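Side-chain contacts in farnesyltransferase, putative (Trypanosoma cruzi, PDB 3WCA), which probably catalyses the condensation of two farnesyl diphosphate molecules to squalene, a magnesium-dependent step on the way to lanosterol: residues Leu175-Gly180 with Arg185-Leu190; Asn194-Phe199 with Glu266-Leu271. The protein carries 1 engineered substitution. One frame throughout, in Å; residues are numbered along the deposited sequence.

Contact 1 of 2, residues Leu175-Gly180 with Arg185-Leu190; sequences LYVSSG and RLADDL
The carbonyl oxygen of Tyr176 accepts two hydrogen bonds: a short one from Ser179 OG, which lies 2.6 Å from Tyr176 O, and a weak one from the amide of Gly180. The hydroxyl arrives 35° out of the carbonyl plane, above it. These bonds finish helix 154-179 of the all-α trans-isoprenyl diphosphate synthase fold, where Gly180 leaves helical geometry with a positive phi of 96° and its N also reaches Val177 O at 2.9 Å. The chain then turns back, so that residues 185-190, the approach to helix 191-207, pack against the helix end they have just left. No hydrogen bond joins the two segments; apolar groups do the work. Val177 carries the largest share through one methyl. With CG1 anti to the backbone N (chi1 174°), CG2 is the branch turned to the loop, lying 3.9 Å from Leu186 CB and 4.0 Å from Ala187 CB. The side chains of Val177 and Leu186 run past each other in opposite directions. Leu186 sends a second point of contact to the tyrosine: its CD2 sits at the ring edge, near the ring plane, 4.2 Å from Tyr176 CD2. Tyr176 belongs to the ligand pocket; its ring touches the bound farnesyl thiodiphosphate, and its hydroxyl makes a weak hydrogen bond to Ser280. Within the loop, Asp188 N closes a turn on Arg185 O at 2.9 Å. The same two residues pair their charges: Arg185 NE lies 2.7 Å from Asp188 OD2, but no N-H points at that oxygen, and Asp188 OD1 stands 3.2 Å above the guanidinium plane, offset toward its rim.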
loop_
_atom_site.group_PDB
_atom_site.type_symbol
_atom_site.label_atom_id
_atom_site.label_comp_id
_atom_site.label_asym_id
_atom_site.label_seq_id
_atom_site.Cartn_x
_atom_site.Cartn_y
_atom_site.Cartn_z
ATOM N N LEU A 175 -13.499 -7.355 6.108
ATOM C CA LEU A 175 -13.349 -7.619 7.529
ATOM C C LEU A 175 -14.187 -6.605 8.312
ATOM O O LEU A 175 -14.716 -6.934 9.364
ATOM C CB LEU A 175 -11.887 -7.521 7.975
ATOM C CG LEU A 175 -10.940 -8.654 7.606
ATOM C CD1 LEU A 175 -9.578 -8.352 8.202
ATOM C CD2 LEU A 175 -11.458 -9.987 8.136
ATOM N N TYR A 176 -14.304 -5.379 7.802
ATOM C CA TYR A 176 -15.093 -4.346 8.482
ATOM C C TYR A 176 -16.571 -4.733 8.514
ATOM O O TYR A 176 -17.249 -4.574 9.534
ATOM C CB TYR A 176 -14.987 -2.977 7.781
ATOM C CG TYR A 176 -13.600 -2.355 7.660
ATOM C CD1 TYR A 176 -12.533 -2.781 8.444
ATOM C CD2 TYR A 176 -13.374 -1.315 6.756
ATOM C CE1 TYR A 176 -11.260 -2.184 8.323
ATOM C CE2 TYR A 176 -12.123 -0.716 6.632
ATOM C CZ TYR A 176 -11.073 -1.150 7.408
ATOM O OH TYR A 176 -9.838 -0.549 7.260
ATOM N N VAL A 177 -17.075 -5.209 7.382
ATOM C CA VAL A 177 -18.474 -5.612 7.283
ATOM C C VAL A 177 -18.741 -6.838 8.152
ATOM O O VAL A 177 -19.662 -6.859 8.964
ATOM C CB VAL A 177 -18.848 -5.938 5.826
ATOM C CG1 VAL A 177 -20.273 -6.488 5.756
ATOM C CG2 VAL A 177 -18.734 -4.685 4.985
ATOM N N SER A 178 -17.912 -7.855 7.978
ATOM C CA SER A 178 -18.045 -9.087 8.729
ATOM C C SER A 178 -18.066 -8.847 10.238
ATOM O O SER A 178 -18.703 -9.593 10.984
ATOM C CB SER A 178 -16.897 -10.026 8.367
ATOM O OG SER A 178 -16.996 -11.242 9.080
ATOM N N SER A 179 -17.370 -7.806 10.684
ATOM C CA SER A 179 -17.288 -7.480 12.101
ATOM C C SER A 179 -18.556 -6.825 12.626
ATOM O O SER A 179 -18.827 -6.859 13.828
ATOM C CB SER A 179 -16.130 -6.518 12.351
ATOM O OG SER A 179 -16.486 -5.200 11.951
ATOM N N GLY A 180 -19.313 -6.205 11.729
ATOM C CA GLY A 180 -20.524 -5.520 12.133
ATOM C C GLY A 180 -20.282 -4.031 12.340
ATOM O O GLY A 180 -21.227 -3.232 12.305
ATOM N N ARG A 185 -23.521 -2.539 3.343
ATOM C CA ARG A 185 -23.524 -1.855 2.055
ATOM C C ARG A 185 -22.096 -1.531 1.589
ATOM O O ARG A 185 -21.837 -1.388 0.395
ATOM C CB ARG A 185 -24.329 -0.561 2.171
ATOM C CG ARG A 185 -24.992 -0.095 0.879
ATOM C CD ARG A 185 -26.490 -0.447 0.834
ATOM N NE ARG A 185 -26.798 -1.636 0.033
ATOM C CZ ARG A 185 -26.677 -2.891 0.457
ATOM N NH1 ARG A 185 -26.253 -3.145 1.686
ATOM N NH2 ARG A 185 -26.979 -3.900 -0.352
ATOM N N LEU A 186 -21.174 -1.434 2.539
ATOM C CA LEU A 186 -19.793 -1.091 2.234
ATOM C C LEU A 186 -19.181 -2.032 1.201
ATOM O O LEU A 186 -18.479 -1.590 0.293
ATOM C CB LEU A 186 -18.960 -1.099 3.522
ATOM C CG LEU A 186 -17.702 -0.222 3.542
ATOM C CD1 LEU A 186 -18.082 1.249 3.367
ATOM C CD2 LEU A 186 -16.974 -0.421 4.858
ATOM N N ALA A 187 -19.467 -3.322 1.328
ATOM C CA ALA A 187 -18.929 -4.322 0.410
ATOM C C ALA A 187 -19.682 -4.462 -0.912
ATOM O O ALA A 187 -19.371 -5.352 -1.705
ATOM C CB ALA A 187 -18.867 -5.678 1.109
ATOM N N ASP A 188 -20.663 -3.598 -1.163
ATOM C CA ASP A 188 -21.414 -3.682 -2.413
ATOM C C ASP A 188 -20.493 -3.547 -3.614
ATOM O O ASP A 188 -20.416 -4.452 -4.447
ATOM C CB ASP A 188 -22.498 -2.606 -2.479
ATOM C CG ASP A 188 -23.702 -2.949 -1.624
ATOM O OD1 ASP A 188 -23.913 -4.150 -1.345
ATOM O OD2 ASP A 188 -24.442 -2.021 -1.241
ATOM N N ASP A 189 -19.804 -2.414 -3.699
ATOM C CA ASP A 189 -18.865 -2.152 -4.784
ATOM C C ASP A 189 -17.498 -1.868 -4.170
ATOM O O ASP A 189 -17.304 -0.837 -3.512
ATOM C CB ASP A 189 -19.308 -0.944 -5.612
ATOM C CG ASP A 189 -18.404 -0.705 -6.807
ATOM O OD1 ASP A 189 -17.232 -1.124 -6.735
ATOM O OD2 ASP A 189 -18.851 -0.096 -7.809
ATOM N N LEU A 190 -16.557 -2.779 -4.407
ATOM C CA LEU A 190 -15.205 -2.677 -3.873
ATOM C C LEU A 190 -14.217 -1.840 -4.683
ATOM O O LEU A 190 -13.015 -1.850 -4.409
ATOM C CB LEU A 190 -14.640 -4.082 -3.667
ATOM C CG LEU A 190 -15.375 -4.873 -2.576
ATOM C CD1 LEU A 190 -14.737 -6.247 -2.408
ATOM C CD2 LEU A 190 -15.315 -4.091 -1.262
#

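Contact 2 of 2, residues Asn194-Phe199 with Glu266-Leu271. With FPS (S-[(2E,6E)-3,7,11-trimethyldodeca-2,6,10-trienyl] trihydrogen thiodiphosphate), chain E.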
loop_
_atom_site.group_PDB
_atom_site.type_symbol
_atom_site.label_atom_id
_atom_site.label_comp_id
_atom_site.label_asym_id
_atom_site.label_seq_id
_atom_site.Cartn_x
_atom_site.Cartn_y
_atom_site.Cartn_z
ATOM N N ASN A 194 -10.366 -0.599 -3.647
ATOM C CA ASN A 194 -9.206 -0.879 -4.477
ATOM C C ASN A 194 -8.433 0.419 -4.716
ATOM O O ASN A 194 -7.203 0.422 -4.734
ATOM C CB ASN A 194 -9.642 -1.472 -5.821
ATOM C CG ASN A 194 -8.473 -1.886 -6.673
ATOM O OD1 ASN A 194 -7.791 -2.870 -6.380
ATOM N ND2 ASN A 194 -8.215 -1.125 -7.730
ATOM N N HIS A 195 -9.162 1.508 -4.934
ATOM C CA HIS A 195 -8.539 2.806 -5.129
ATOM C C HIS A 195 -7.709 3.145 -3.878
ATOM O O HIS A 195 -6.583 3.621 -3.982
ATOM C CB HIS A 195 -9.604 3.885 -5.331
ATOM C CG HIS A 195 -10.134 3.966 -6.729
ATOM N ND1 HIS A 195 -9.367 4.392 -7.791
ATOM C CD2 HIS A 195 -11.360 3.691 -7.235
ATOM C CE1 HIS A 195 -10.097 4.378 -8.893
ATOM N NE2 HIS A 195 -11.311 3.956 -8.582
ATOM N N MET A 196 -8.277 2.893 -2.700
ATOM C CA MET A 196 -7.600 3.168 -1.432
ATOM C C MET A 196 -6.255 2.451 -1.403
ATOM O O MET A 196 -5.243 3.045 -1.052
ATOM C CB MET A 196 -8.474 2.706 -0.252
ATOM C CG MET A 196 -9.703 3.596 0.024
ATOM S SD MET A 196 -9.327 4.986 1.158
ATOM C CE MET A 196 -8.928 4.038 2.652
ATOM N N GLY A 197 -6.249 1.176 -1.787
ATOM C CA GLY A 197 -5.010 0.426 -1.802
ATOM C C GLY A 197 -4.030 0.958 -2.841
ATOM O O GLY A 197 -2.827 1.038 -2.582
ATOM N N LEU A 198 -4.539 1.337 -4.013
ATOM C CA LEU A 198 -3.671 1.837 -5.067
ATOM C C LEU A 198 -3.012 3.151 -4.720
ATOM O O LEU A 198 -1.844 3.351 -5.038
ATOM C CB LEU A 198 -4.430 1.969 -6.393
ATOM C CG LEU A 198 -4.244 0.779 -7.343
ATOM C CD1 LEU A 198 -4.703 -0.487 -6.660
ATOM C CD2 LEU A 198 -5.030 1.002 -8.637
ATOM N N PHE A 199 -3.741 4.045 -4.061
ATOM C CA PHE A 199 -3.160 5.323 -3.692
ATOM C C PHE A 199 -1.959 5.121 -2.787
ATOM O O PHE A 199 -0.939 5.789 -2.950
ATOM C CB PHE A 199 -4.174 6.221 -2.984
ATOM C CG PHE A 199 -3.666 7.631 -2.748
ATOM C CD1 PHE A 199 -3.256 8.423 -3.823
ATOM C CD2 PHE A 199 -3.585 8.157 -1.461
ATOM C CE1 PHE A 199 -2.773 9.716 -3.624
ATOM C CE2 PHE A 199 -3.101 9.453 -1.243
ATOM C CZ PHE A 199 -2.696 10.235 -2.316
ATOM N N GLU A 266 -14.297 9.460 -1.069
ATOM C CA GLU A 266 -15.598 8.807 -0.990
ATOM C C GLU A 266 -15.587 7.633 -0.018
ATOM O O GLU A 266 -16.486 7.495 0.810
ATOM C CB GLU A 266 -16.037 8.315 -2.372
ATOM C CG GLU A 266 -16.336 9.430 -3.345
ATOM C CD GLU A 266 -17.299 10.460 -2.770
ATOM O OE1 GLU A 266 -18.353 10.060 -2.223
ATOM O OE2 GLU A 266 -17.000 11.669 -2.874
ATOM N N TYR A 267 -14.582 6.773 -0.130
ATOM C CA TYR A 267 -14.487 5.633 0.769
ATOM C C TYR A 267 -14.372 6.094 2.228
ATOM O O TYR A 267 -15.088 5.599 3.095
ATOM C CB TYR A 267 -13.284 4.757 0.402
ATOM C CG TYR A 267 -13.178 3.487 1.218
ATOM C CD1 TYR A 267 -12.544 3.484 2.465
ATOM C CD2 TYR A 267 -13.751 2.298 0.764
ATOM C CE1 TYR A 267 -12.482 2.321 3.248
ATOM C CE2 TYR A 267 -13.698 1.132 1.538
ATOM C CZ TYR A 267 -13.061 1.150 2.777
ATOM O OH TYR A 267 -12.982 -0.004 3.521
ATOM N N LEU A 268 -13.478 7.035 2.513
ATOM C CA LEU A 268 -13.335 7.498 3.897
ATOM C C LEU A 268 -14.639 8.110 4.430
ATOM O O LEU A 268 -14.987 7.934 5.593
ATOM C CB LEU A 268 -12.191 8.519 4.012
ATOM C CG LEU A 268 -10.782 7.940 3.812
ATOM C CD1 LEU A 268 -9.744 9.063 3.921
ATOM C CD2 LEU A 268 -10.515 6.847 4.862
ATOM N N ALA A 269 -15.359 8.816 3.567
ATOM C CA ALA A 269 -16.606 9.448 3.965
ATOM C C ALA A 269 -17.756 8.462 4.130
ATOM O O ALA A 269 -18.806 8.819 4.652
ATOM C CB ALA A 269 -16.984 10.532 2.963
ATOM N N SER A 270 -17.567 7.219 3.709
ATOM C CA SER A 270 -18.633 6.232 3.844
ATOM C C SER A 270 -18.494 5.442 5.134
ATOM O O SER A 270 -19.373 4.653 5.472
ATOM C CB SER A 270 -18.635 5.258 2.659
ATOM O OG SER A 270 -17.562 4.330 2.740
ATOM N N LEU A 271 -17.388 5.651 5.849
ATOM C CA LEU A 271 -17.132 4.949 7.111
ATOM C C LEU A 271 -17.891 5.591 8.280
ATOM O O LEU A 271 -17.953 6.815 8.385
ATOM C CB LEU A 271 -15.632 4.940 7.409
ATOM C CG LEU A 271 -14.699 4.245 6.409
ATOM C CD1 LEU A 271 -13.283 4.309 6.958
ATOM C CD2 LEU A 271 -15.120 2.773 6.178
HETATM C C1 FPS E . 3.747 -1.664 2.420
HETATM S S1 FPS E . 4.091 -2.477 4.057
HETATM C C2 FPS E . 2.282 -1.965 1.978
HETATM C C3 FPS E . 1.357 -1.167 1.313
HETATM C C4 FPS E . 1.620 0.249 0.850
HETATM C C5 FPS E . -0.008 -1.765 1.056
HETATM C C6 FPS E . -0.984 -1.894 2.267
HETATM C C7 FPS E . -2.363 -1.537 1.756
HETATM C C8 FPS E . -3.431 -1.186 2.486
HETATM C C10 FPS E . -4.722 -0.885 1.699
HETATM C C9 FPS E . -3.423 -1.079 4.016
HETATM C C11 FPS E . -5.607 0.117 2.405
HETATM C C12 FPS E . -7.012 -0.012 1.874
HETATM C C13 FPS E . -8.142 0.196 2.586
HETATM C C14 FPS E . -8.157 0.599 4.066
HETATM C C15 FPS E . -9.475 0.021 1.863
HETATM P PA FPS E . 3.971 -1.086 5.585
HETATM O O1A FPS E . 2.613 -0.332 5.506
HETATM O O2A FPS E . 4.070 -1.842 6.885
HETATM O O3A FPS E . 5.303 -0.084 5.762
HETATM P PB FPS E . 6.226 0.890 4.729
HETATM O O1B FPS E . 6.507 2.280 5.375
HETATM O O2B FPS E . 7.622 0.206 4.501
HETATM O O3B FPS E . 5.420 1.184 3.396
#
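Met196 meets Tyr267 in a Met-aromatic contact, the sulfur SD lying 4.7 Å from the ring centroid and 51° off the ring normal, an oblique approach. The two side chains cross at about a right angle. Bends at chi2 (-88°) and chi3 (-65°) bring CG, SD and CE of the methionine to the CG/CD1 side of the ring, with CG 3.7 Å from Tyr267 CG and CE 3.7 Å from Tyr267 CD1. Apolar contact continues at the methyl, where Leu268 CD2 comes within 3.9 Å of Met196 CE. In the helical bundle of this squalene/phytoene synthase family member, these residues join helix 191-207 to helix 261-269 beside the bound substrate analogue. Ligand contacts follow: FPS C15, one of the two terminal methyls, rests 3.6 Å from Met196 CB and 3.9 Å from Tyr267 CZ, while the other, C14, lies near Met196 CE. C15 and Met196 CE both approach the ring obliquely, from the same side of its plane. Gly197 CA lies 3.7 Å from FPS C10. Tyr267 OH is hydrogen-bonded to Thr173 OG1 of helix 154-179, which probably helps hold the ring, and Tyr267 O accepts from both the amide and the hydroxyl of Ser270, the OG bond being 2.8 Å long.

Contact 2 is deeper, its centre about 12 Å from the centre of the chain, against about 19 Å for that of contact 1, and all its touching residues are buried; in contact 1 only Tyr176 is. Contact 1 folds a loop onto the preceding helix; contact 2 joins helices distant in sequence. Both are apolar and reach the ligand, contact 1 through Tyr176, contact 2 through Met196, Gly197 and Tyr267; contact 2 holds the Met-aromatic pair, contact 1 the exposed charged pair Arg185 and Asp188. They meet where Leu186 CD1 lies 3.2 Å from Ser270 OG and Tyr176 CE2 3.3 Å from Tyr267 OH, the hydroxyl of one pocket tyrosine against the ring of the other.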